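Local coordinates for Mlr7391 protein (PDB 3HK4) that is of unknown function but has an NTF2-like, SnoaL-like fold, consistent with a polyketide cyclase-like or related lyase activity that remains putative, at residues Met20-Ile25 with Pro90-Asp95; Asp28-Leu33 with Gly85-Pro90. All blocks are in the same frame, centred on the assembly; numbering follows the deposited sequence.

Contact 1. Residues Met20-Ile25 with Pro90-Asp95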
loop_
_atom_site.group_PDB
_atom_site.type_symbol
_atom_site.label_atom_id
_atom_site.label_comp_id
_atom_site.label_asym_id
_atom_site.label_seq_id
_atom_site.Cartn_x
_atom_site.Cartn_y
_atom_site.Cartn_z
HETATM N N MSE A 20 -13.059 5.044 28.208
HETATM C CA MSE A 20 -11.642 4.931 28.526
HETATM C C MSE A 20 -11.067 6.331 28.385
HETATM O O MSE A 20 -11.405 7.063 27.444
HETATM C CB MSE A 20 -10.890 3.979 27.593
HETATM C CG MSE A 20 -11.350 2.532 27.578
HETATM SE SE MSE A 20 -10.215 1.465 26.329
HETATM C CE MSE A 20 -8.430 1.194 27.369
ATOM N N THR A 21 -10.196 6.717 29.306
ATOM C CA THR A 21 -9.571 8.011 29.189
ATOM C C THR A 21 -8.574 7.885 28.055
ATOM O O THR A 21 -8.277 6.779 27.602
ATOM C CB THR A 21 -8.890 8.408 30.485
ATOM O OG1 THR A 21 -7.858 7.452 30.823
ATOM C CG2 THR A 21 -9.959 8.514 31.628
ATOM N N ILE A 22 -8.059 9.018 27.586
ATOM C CA ILE A 22 -7.000 9.017 26.572
ATOM C C ILE A 22 -5.770 8.336 27.129
ATOM O O ILE A 22 -5.113 7.583 26.436
ATOM C CB ILE A 22 -6.627 10.445 26.153
ATOM C CG1 ILE A 22 -7.872 11.170 25.605
ATOM C CG2 ILE A 22 -5.471 10.459 25.088
ATOM C CD1 ILE A 22 -8.554 10.452 24.430
ATOM N N ALA A 23 -5.443 8.601 28.393
ATOM C CA ALA A 23 -4.277 7.987 29.006
ATOM C C ALA A 23 -4.351 6.419 28.970
ATOM O O ALA A 23 -3.364 5.724 28.701
ATOM C CB ALA A 23 -4.132 8.497 30.422
ATOM N N GLU A 24 -5.523 5.887 29.256
ATOM C CA GLU A 24 -5.779 4.437 29.265
ATOM C C GLU A 24 -5.620 3.772 27.890
ATOM O O GLU A 24 -4.941 2.753 27.753
ATOM C CB GLU A 24 -7.195 4.176 29.809
ATOM C CG GLU A 24 -7.264 4.369 31.328
ATOM C CD GLU A 24 -8.696 4.320 31.928
ATOM O OE1 GLU A 24 -9.686 4.503 31.190
ATOM O OE2 GLU A 24 -8.809 4.109 33.162
ATOM N N ILE A 25 -6.304 4.339 26.905
ATOM C CA ILE A 25 -6.213 3.946 25.516
ATOM C C ILE A 25 -4.778 4.027 25.055
ATOM O O ILE A 25 -4.239 3.090 24.477
ATOM C CB ILE A 25 -7.055 4.884 24.641
ATOM C CG1 ILE A 25 -8.519 4.674 24.903
ATOM C CG2 ILE A 25 -6.769 4.681 23.147
ATOM C CD1 ILE A 25 -9.393 5.689 24.186
ATOM N N PRO A 90 3.614 6.283 25.846
ATOM C CA PRO A 90 2.951 7.385 25.111
ATOM C C PRO A 90 3.180 8.737 25.746
ATOM O O PRO A 90 3.320 8.813 26.940
ATOM C CB PRO A 90 1.471 7.059 25.248
ATOM C CG PRO A 90 1.364 6.272 26.571
ATOM C CD PRO A 90 2.681 5.530 26.713
ATOM N N TYR A 91 3.139 9.782 24.933
ATOM C CA TYR A 91 3.249 11.165 25.378
ATOM C C TYR A 91 1.887 11.740 25.080
ATOM O O TYR A 91 1.509 11.750 23.923
ATOM C CB TYR A 91 4.305 11.922 24.568
ATOM C CG TYR A 91 5.681 11.358 24.750
ATOM C CD1 TYR A 91 6.440 11.709 25.842
ATOM C CD2 TYR A 91 6.183 10.415 23.872
ATOM C CE1 TYR A 91 7.685 11.158 26.057
ATOM C CE2 TYR A 91 7.452 9.879 24.052
ATOM C CZ TYR A 91 8.187 10.236 25.150
ATOM O OH TYR A 91 9.443 9.714 25.358
ATOM N N VAL A 92 1.151 12.222 26.083
ATOM C CA VAL A 92 -0.234 12.649 25.887
ATOM C C VAL A 92 -0.480 14.160 25.986
ATOM O O VAL A 92 0.170 14.874 26.737
ATOM C CB VAL A 92 -1.121 11.975 26.944
ATOM C CG1 VAL A 92 -2.595 12.510 26.914
ATOM C CG2 VAL A 92 -1.079 10.418 26.793
ATOM N N ASN A 93 -1.403 14.671 25.181
ATOM C CA ASN A 93 -1.861 16.069 25.355
ATOM C C ASN A 93 -3.241 16.115 24.787
ATOM O O ASN A 93 -3.423 15.840 23.604
ATOM C CB ASN A 93 -0.977 17.083 24.638
ATOM C CG ASN A 93 -1.491 18.501 24.755
ATOM O OD1 ASN A 93 -2.653 18.746 24.480
ATOM N ND2 ASN A 93 -0.612 19.442 25.106
ATOM N N GLY A 94 -4.224 16.426 25.611
ATOM C CA GLY A 94 -5.586 16.534 25.115
ATOM C C GLY A 94 -6.150 15.235 24.557
ATOM O O GLY A 94 -6.114 14.240 25.205
ATOM N N ASP A 95 -6.685 15.302 23.335
ATOM C CA ASP A 95 -7.269 14.154 22.602
ATOM C C ASP A 95 -6.240 13.378 21.786
ATOM O O ASP A 95 -6.622 12.587 20.914
ATOM C CB ASP A 95 -8.425 14.632 21.650
ATOM C CG ASP A 95 -7.956 15.648 20.522
ATOM O OD1 ASP A 95 -6.883 16.235 20.628
ATOM O OD2 ASP A 95 -8.707 15.927 19.547
#
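The apolar part of the contact rests on Ile22 in the first turn of helix 22-34 and Val92 near the end of strand 80-93. Their methyl branches meet, Ile22 CG2 lying 4.0 Å from Val92 CG1, and the two side chains cross at a slant. Ile22 carries CG2 opposite the backbone N (chi1 of CG1 -58°), which leaves both branches directed at the other segment. The second kind of contact is van der Waals packing of these branches on a backbone carbonyl: Gly94 O stands 3.6 Å from Ile22 CG1 and 3.8 Å from Ile22 CG2, where the chain turns after the strand. The polar bonds at the helix start lie within segment 20-25, and none links it to 90-95. Thr21 is the N-cap, and its OG1 accepts from Glu24 N (3.2 Å), while Thr21 N donates to Glu24 OE1 (3.0 Å), approaching from above the carboxylate plane; together they form a capping box. Around the pair, Val124 also packs on Ile22, and Phe97 on Val92. With 186 Å² buried in total and mostly exposed residues touching, the chemistry implies a modest, nonpolar surface contact, while the capping box is likely to steady the helix start that carries Ile22.

Contact 2. Residues Asp28-Leu33 with Gly85-Pro90; sequences DFTELL and GSVEGP
Thr30 has its OG1 beside the backbone N (chi1 -57°) and its methyl CG2 opposite that N, a rotation that presents both branches to strand 80-93. On the other side, Val87 holds CG1 opposite its own backbone N (chi1 -178°), and this methyl reaches Thr30 CG2 at 4.1 Å. The hydroxyl branch of Thr30 lies against the ring of Pro90, with OG1 3.7 Å from both Pro90 CB and Pro90 CD; the methyl branch approaches the preceding carbonyl, Thr30 CG2 being 3.7 Å from Gly89 O. One side chain thus spans three strand residues, and these are packing contacts rather than polar bonds. The polar need of the hydroxyl is met within the helix, where Thr30 OG1 is hydrogen-bonded to the carbonyl oxygen of Ala26, one turn earlier. Were Thr30 replaced by an alanine, both branches and the bond to Ala26 O would be gone, which is likely to open a gap beside Val87 and the Pro90 ring.

The strand backbone is unusual at this point: the peptide bond before Pro90 is cis, and Gly89 has a positive phi, with backbone angles at which a side chain would collide with the carbonyl O of the residue before. Leu99 of the adjoining strand 96-107 also touches Thr30, and Phe101 touches Val87, so the cluster continues across the neighbouring strand. The axes of segments 28-33 and 85-90 run nearly antiparallel (172°) and approach to 8.5 Å. Such packing of the N-terminal helix along a long strand of the curved mixed sheet, outermost within this chain, is in keeping with the helix-on-sheet architecture of the NTF2-like, SnoaL-like fold.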
loop_
_atom_site.group_PDB
_atom_site.type_symbol
_atom_site.label_atom_id
_atom_site.label_comp_id
_atom_site.label_asym_id
_atom_site.label_seq_id
_atom_site.Cartn_x
_atom_site.Cartn_y
_atom_site.Cartn_z
ATOM N N ASP A 28 -2.690 1.230 26.650
ATOM C CA ASP A 28 -2.996 -0.107 26.125
ATOM C C ASP A 28 -2.410 -0.246 24.716
ATOM O O ASP A 28 -1.702 -1.195 24.427
ATOM C CB ASP A 28 -4.502 -0.324 26.137
ATOM C CG ASP A 28 -4.906 -1.717 25.767
ATOM O OD1 ASP A 28 -4.185 -2.664 26.106
ATOM O OD2 ASP A 28 -5.975 -1.865 25.138
ATOM N N PHE A 29 -2.724 0.703 23.849
ATOM C CA PHE A 29 -2.256 0.711 22.445
ATOM C C PHE A 29 -0.746 0.610 22.378
ATOM O O PHE A 29 -0.214 -0.171 21.608
ATOM C CB PHE A 29 -2.777 1.996 21.793
ATOM C CG PHE A 29 -2.435 2.157 20.352
ATOM C CD1 PHE A 29 -3.238 1.655 19.390
ATOM C CD2 PHE A 29 -1.336 2.905 19.972
ATOM C CE1 PHE A 29 -2.908 1.846 18.032
ATOM C CE2 PHE A 29 -1.002 3.086 18.641
ATOM C CZ PHE A 29 -1.816 2.560 17.678
ATOM N N THR A 30 -0.062 1.366 23.225
ATOM C CA THR A 30 1.417 1.359 23.249
ATOM C C THR A 30 1.948 0.004 23.671
ATOM O O THR A 30 2.884 -0.507 23.071
ATOM C CB THR A 30 1.957 2.476 24.166
ATOM O OG1 THR A 30 1.430 3.714 23.680
ATOM C CG2 THR A 30 3.512 2.504 24.159
ATOM N N GLU A 31 1.359 -0.574 24.701
ATOM C CA GLU A 31 1.799 -1.868 25.178
ATOM C C GLU A 31 1.603 -2.921 24.097
ATOM O O GLU A 31 2.440 -3.787 23.891
ATOM C CB GLU A 31 1.058 -2.236 26.475
ATOM C CG GLU A 31 1.523 -1.412 27.683
ATOM C CD GLU A 31 0.698 -1.656 28.968
ATOM O OE1 GLU A 31 -0.199 -2.539 28.986
ATOM O OE2 GLU A 31 0.946 -0.939 29.969
ATOM N N LEU A 32 0.462 -2.869 23.419
ATOM C CA LEU A 32 0.219 -3.775 22.337
ATOM C C LEU A 32 1.255 -3.627 21.226
ATOM O O LEU A 32 1.810 -4.642 20.722
ATOM C CB LEU A 32 -1.243 -3.600 21.819
ATOM C CG LEU A 32 -2.345 -4.135 22.695
ATOM C CD1 LEU A 32 -3.753 -3.618 22.192
ATOM C CD2 LEU A 32 -2.329 -5.633 22.719
ATOM N N LEU A 33 1.590 -2.401 20.861
ATOM C CA LEU A 33 2.646 -2.213 19.820
ATOM C C LEU A 33 3.980 -2.742 20.312
ATOM O O LEU A 33 4.665 -3.482 19.561
ATOM C CB LEU A 33 2.816 -0.763 19.382
ATOM C CG LEU A 33 1.607 -0.057 18.744
ATOM C CD1 LEU A 33 2.047 1.309 18.160
ATOM C CD2 LEU A 33 0.883 -0.878 17.726
ATOM N N GLY A 85 14.309 -2.856 17.547
ATOM C CA GLY A 85 13.960 -1.467 17.867
ATOM C C GLY A 85 13.098 -1.269 19.112
ATOM O O GLY A 85 12.868 -2.213 19.895
ATOM N N SER A 86 12.605 -0.033 19.285
ATOM C CA SER A 86 11.832 0.323 20.464
ATOM C C SER A 86 10.691 1.299 20.199
ATOM O O SER A 86 10.675 1.980 19.201
ATOM C CB SER A 86 12.778 0.921 21.513
ATOM O OG SER A 86 13.331 2.168 21.108
ATOM N N VAL A 87 9.736 1.333 21.116
ATOM C CA VAL A 87 8.629 2.259 21.064
ATOM C C VAL A 87 8.715 3.032 22.349
ATOM O O VAL A 87 8.797 2.420 23.404
ATOM C CB VAL A 87 7.300 1.532 21.049
ATOM C CG1 VAL A 87 6.129 2.542 20.949
ATOM C CG2 VAL A 87 7.260 0.561 19.925
ATOM N N GLU A 88 8.762 4.361 22.265
ATOM C CA GLU A 88 8.819 5.211 23.428
ATOM C C GLU A 88 7.538 6.003 23.513
ATOM O O GLU A 88 7.062 6.551 22.518
ATOM C CB GLU A 88 9.976 6.211 23.347
ATOM C CG GLU A 88 11.358 5.664 23.702
ATOM C CD GLU A 88 12.464 6.656 23.401
ATOM O OE1 GLU A 88 12.171 7.831 23.040
ATOM O OE2 GLU A 88 13.633 6.254 23.520
ATOM N N GLY A 89 7.004 6.103 24.721
ATOM C CA GLY A 89 5.792 6.840 24.973
ATOM C C GLY A 89 4.887 5.959 25.799
ATOM O O GLY A 89 5.322 4.947 26.325
ATOM N N PRO A 90 3.614 6.283 25.846
ATOM C CA PRO A 90 2.951 7.385 25.111
ATOM C C PRO A 90 3.180 8.737 25.746
ATOM O O PRO A 90 3.320 8.813 26.940
ATOM C CB PRO A 90 1.471 7.059 25.248
ATOM C CG PRO A 90 1.364 6.272 26.571
ATOM C CD PRO A 90 2.681 5.530 26.713
#

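Contacts 1 and 2 join the same two elements, helix 22-34 and strand 80-93, at places whose centres are about 13 Å apart. Because helix and strand run in opposing directions, the start of the helix meets the end of the strand in contact 1, and the later helix meets an earlier part of the strand in contact 2. Pro90 belongs to a segment of each, and Ala26, between the two helix segments, touches both Pro90 and Val92, so its contacts join the two sites along the helix. Contact 2 lies deeper, its centre about 10 Å from that of the chain against about 15 Å for contact 1. Neither contact can be tied to an active site or a bound ligand.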